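Local coordinates for capsid protein (Bocavirus gorilla/GBoV1/2009, PDB 7LNK), which builds the T=1 icosahedral capsid of a gorilla bocavirus, a parvovirus shell assembled from sixty copies of the chain, at residues W327-E332 with I491-F496. Residues are numbered along the deposited sequence; the frame is centred on the assembly and turned at random.
Sequences WYQTPE and IQPTTF
The carboxamide oxygen OE1 of Gln492 lies against Gln329, 3.6 Å from its NE2, a long N-to-O separation that is not a hydrogen bond. The two side chains touch mainly along their methylenes, with Gln329 CG 3.4 Å from Gln492 CB. Each chain bends at its second torsion, and the amide planes end up only 11° from parallel. The Gln492 amide has its NE2 turned back to a weak hydrogen bond with Tyr490 O. Thr330 extends this apolar contact by laying its methyl CG2 3.6 Å from Gln492 CG. In Gln329, CG stands anti to the backbone N (chi1 -169°), and farther out the amide reaches the Pro493 ring, whose CG is 3.6 Å from Gln329 OE1; the two side chains cross at about a right angle.

Farther along, the outer corner of the Trp327 indole, CH2, meets the edge of the Phe496 ring, 3.7 Å from CD1. Ile340 of strand 339-341 touches both aromatic residues, and Trp140 and His385 also meet the indole. Arg238 of a neighbouring subunit packs on Trp327 and Gln329, and NH2 of Arg255 of that subunit hydrogen-bonds Thr330 O.

The touching parts run nearly antiparallel, their directions 169° apart. They join what is probably the long loop between the jelly-roll strands G and H, characteristic of parvovirus capsid proteins, to the C-terminal loop after strand 479-480. Across this seam, cohesion comes from van der Waals contact, carried by glutamine methylenes, a threonine methyl, a proline ring and the Trp327–Phe496 pair, while the weak bond of Gln492 NE2 stays within its own loop.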
ATOM      1  N   TRP A 327       4.214-113.591 -20.512  1.00 24.99           N
ATOM      2  CA  TRP A 327       4.711-112.919 -21.702  1.00 24.99           C
ATOM      3  C   TRP A 327       6.120-113.405 -21.996  1.00 24.99           C
ATOM      4  O   TRP A 327       6.828-113.873 -21.105  1.00 24.99           O
ATOM      5  CB  TRP A 327       4.702-111.397 -21.540  1.00 24.14           C
ATOM      6  CG  TRP A 327       5.586-110.869 -20.454  1.00 24.14           C
ATOM      7  CD1 TRP A 327       6.870-110.449 -20.581  1.00 24.14           C
ATOM      8  CD2 TRP A 327       5.246-110.702 -19.077  1.00 24.14           C
ATOM      9  NE1 TRP A 327       7.355-110.030 -19.374  1.00 24.14           N
ATOM     10  CE2 TRP A 327       6.375-110.176 -18.432  1.00 24.14           C
ATOM     11  CE3 TRP A 327       4.096-110.946 -18.327  1.00 24.14           C
ATOM     12  CZ2 TRP A 327       6.389-109.888 -17.077  1.00 24.14           C
ATOM     13  CZ3 TRP A 327       4.111-110.663 -16.990  1.00 24.14           C
ATOM     14  CH2 TRP A 327       5.249-110.139 -16.375  1.00 24.14           C
ATOM     15  N   TYR A 328       6.521-113.301 -23.261  1.00 25.19           N
ATOM     16  CA  TYR A 328       7.906-113.542 -23.640  1.00 25.19           C
ATOM     17  C   TYR A 328       8.705-112.258 -23.526  1.00 25.19           C
ATOM     18  O   TYR A 328       8.208-111.171 -23.823  1.00 25.19           O
ATOM     19  CB  TYR A 328       8.065-114.091 -25.055  1.00 26.56           C
ATOM     20  CG  TYR A 328       7.512-115.466 -25.266  1.00 26.56           C
ATOM     21  CD1 TYR A 328       8.190-116.571 -24.798  1.00 26.56           C
ATOM     22  CD2 TYR A 328       6.389-115.671 -26.041  1.00 26.56           C
ATOM     23  CE1 TYR A 328       7.717-117.827 -25.006  1.00 26.56           C
ATOM     24  CE2 TYR A 328       5.914-116.932 -26.267  1.00 26.56           C
ATOM     25  CZ  TYR A 328       6.583-118.005 -25.745  1.00 26.56           C
ATOM     26  OH  TYR A 328       6.119-119.273 -25.961  1.00 26.56           O
ATOM     27  N   GLN A 329       9.952-112.395 -23.090  1.00 25.63           N
ATOM     28  CA  GLN A 329      10.744-111.219 -22.776  1.00 25.63           C
ATOM     29  C   GLN A 329      11.367-110.602 -24.025  1.00 25.63           C
ATOM     30  O   GLN A 329      11.617-109.394 -24.066  1.00 25.63           O
ATOM     31  CB  GLN A 329      11.799-111.585 -21.739  1.00 24.97           C
ATOM     32  CG  GLN A 329      12.490-110.402 -21.152  1.00 24.97           C
ATOM     33  CD  GLN A 329      11.547-109.503 -20.400  1.00 24.97           C
ATOM     34  OE1 GLN A 329      10.902-109.924 -19.455  1.00 24.97           O
ATOM     35  NE2 GLN A 329      11.463-108.252 -20.819  1.00 24.97           N
ATOM     36  N   THR A 330      11.617-111.400 -25.055  1.00 26.72           N
ATOM     37  CA  THR A 330      12.149-110.901 -26.313  1.00 26.72           C
ATOM     38  C   THR A 330      11.293-111.397 -27.465  1.00 26.72           C
ATOM     39  O   THR A 330      10.566-112.385 -27.328  1.00 26.72           O
ATOM     40  CB  THR A 330      13.606-111.333 -26.543  1.00 27.44           C
ATOM     41  OG1 THR A 330      13.689-112.757 -26.602  1.00 27.44           O
ATOM     42  CG2 THR A 330      14.490-110.834 -25.428  1.00 27.44           C
ATOM     43  N   PRO A 331      11.350-110.725 -28.618  1.00 27.54           N
ATOM     44  CA  PRO A 331      10.536-111.173 -29.759  1.00 27.54           C
ATOM     45  C   PRO A 331      10.958-112.512 -30.326  1.00 27.54           C
ATOM     46  O   PRO A 331      10.183-113.138 -31.055  1.00 27.54           O
ATOM     47  CB  PRO A 331      10.733-110.046 -30.777  1.00 27.05           C
ATOM     48  CG  PRO A 331      11.051-108.869 -29.960  1.00 27.05           C
ATOM     49  CD  PRO A 331      11.909-109.386 -28.857  1.00 27.05           C
ATOM     50  N   GLU A 332      12.169-112.967 -30.031  1.00 28.12           N
ATOM     51  CA  GLU A 332      12.649-114.233 -30.561  1.00 28.12           C
ATOM     52  C   GLU A 332      12.349-115.407 -29.648  1.00 28.12           C
ATOM     53  O   GLU A 332      12.744-116.531 -29.966  1.00 28.12           O
ATOM     54  CB  GLU A 332      14.152-114.161 -30.819  1.00 30.01           C
ATOM     55  CG  GLU A 332      14.547-113.159 -31.883  1.00 30.01           C
ATOM     56  CD  GLU A 332      14.714-111.762 -31.329  1.00 30.01           C
ATOM     57  OE1 GLU A 332      14.494-111.570 -30.117  1.00 30.01           O
ATOM     58  OE2 GLU A 332      15.060-110.850 -32.108  1.00 30.01           O
ATOM     59  N   ILE A 491      20.976-109.599 -20.900  1.00 24.10           N
ATOM     60  CA  ILE A 491      20.464-110.729 -20.140  1.00 24.10           C
ATOM     61  C   ILE A 491      19.090-110.342 -19.618  1.00 24.10           C
ATOM     62  O   ILE A 491      18.947-109.365 -18.884  1.00 24.10           O
ATOM     63  CB  ILE A 491      21.406-111.119 -18.996  1.00 24.52           C
ATOM     64  CG1 ILE A 491      22.806-111.404 -19.535  1.00 24.52           C
ATOM     65  CG2 ILE A 491      20.872-112.319 -18.256  1.00 24.52           C
ATOM     66  CD1 ILE A 491      22.855-112.478 -20.569  1.00 24.52           C
ATOM     67  N   GLN A 492      18.083-111.122 -19.987  1.00 24.07           N
ATOM     68  CA  GLN A 492      16.716-110.770 -19.667  1.00 24.07           C
ATOM     69  C   GLN A 492      16.335-111.336 -18.304  1.00 24.07           C
ATOM     70  O   GLN A 492      16.882-112.350 -17.873  1.00 24.07           O
ATOM     71  CB  GLN A 492      15.769-111.316 -20.723  1.00 24.49           C
ATOM     72  CG  GLN A 492      15.958-110.763 -22.112  1.00 24.49           C
ATOM     73  CD  GLN A 492      15.795-109.270 -22.195  1.00 24.49           C
ATOM     74  OE1 GLN A 492      14.952-108.685 -21.532  1.00 24.49           O
ATOM     75  NE2 GLN A 492      16.594-108.644 -23.040  1.00 24.49           N
ATOM     76  N   PRO A 493      15.398-110.697 -17.604  1.00 23.95           N
ATOM     77  CA  PRO A 493      14.908-111.266 -16.344  1.00 23.95           C
ATOM     78  C   PRO A 493      14.238-112.608 -16.589  1.00 23.95           C
ATOM     79  O   PRO A 493      13.412-112.748 -17.488  1.00 23.95           O
ATOM     80  CB  PRO A 493      13.921-110.210 -15.842  1.00 23.59           C
ATOM     81  CG  PRO A 493      13.501-109.495 -17.059  1.00 23.59           C
ATOM     82  CD  PRO A 493      14.713-109.438 -17.925  1.00 23.59           C
ATOM     83  N   THR A 494      14.637-113.608 -15.806  1.00 24.16           N
ATOM     84  CA  THR A 494      14.094-114.950 -15.977  1.00 24.16           C
ATOM     85  C   THR A 494      12.745-115.107 -15.288  1.00 24.16           C
ATOM     86  O   THR A 494      11.866-115.814 -15.790  1.00 24.16           O
ATOM     87  CB  THR A 494      15.090-115.981 -15.462  1.00 24.72           C
ATOM     88  OG1 THR A 494      16.288-115.899 -16.235  1.00 24.72           O
ATOM     89  CG2 THR A 494      14.533-117.374 -15.585  1.00 24.72           C
ATOM     90  N   THR A 495      12.552-114.456 -14.150  1.00 23.87           N
ATOM     91  CA  THR A 495      11.385-114.706 -13.327  1.00 23.87           C
ATOM     92  C   THR A 495      10.657-113.406 -13.013  1.00 23.87           C
ATOM     93  O   THR A 495      11.173-112.307 -13.222  1.00 23.87           O
ATOM     94  CB  THR A 495      11.760-115.427 -12.029  1.00 24.59           C
ATOM     95  OG1 THR A 495      10.569-115.872 -11.376  1.00 24.59           O
ATOM     96  CG2 THR A 495      12.481-114.502 -11.104  1.00 24.59           C
ATOM     97  N   PHE A 496       9.431-113.559 -12.516  1.00 23.57           N
ATOM     98  CA  PHE A 496       8.526-112.429 -12.350  1.00 23.57           C
ATOM     99  C   PHE A 496       9.031-111.454 -11.294  1.00 23.57           C
ATOM    100  O   PHE A 496       8.783-110.248 -11.385  1.00 23.57           O
ATOM    101  CB  PHE A 496       7.137-112.950 -11.989  1.00 23.66           C
ATOM    102  CG  PHE A 496       6.117-111.883 -11.763  1.00 23.66           C
ATOM    103  CD1 PHE A 496       5.485-111.282 -12.828  1.00 23.66           C
ATOM    104  CD2 PHE A 496       5.769-111.500 -10.489  1.00 23.66           C
ATOM    105  CE1 PHE A 496       4.537-110.316 -12.623  1.00 23.66           C
ATOM    106  CE2 PHE A 496       4.826-110.534 -10.283  1.00 23.66           C
ATOM    107  CZ  PHE A 496       4.211-109.939 -11.352  1.00 23.66           C
TER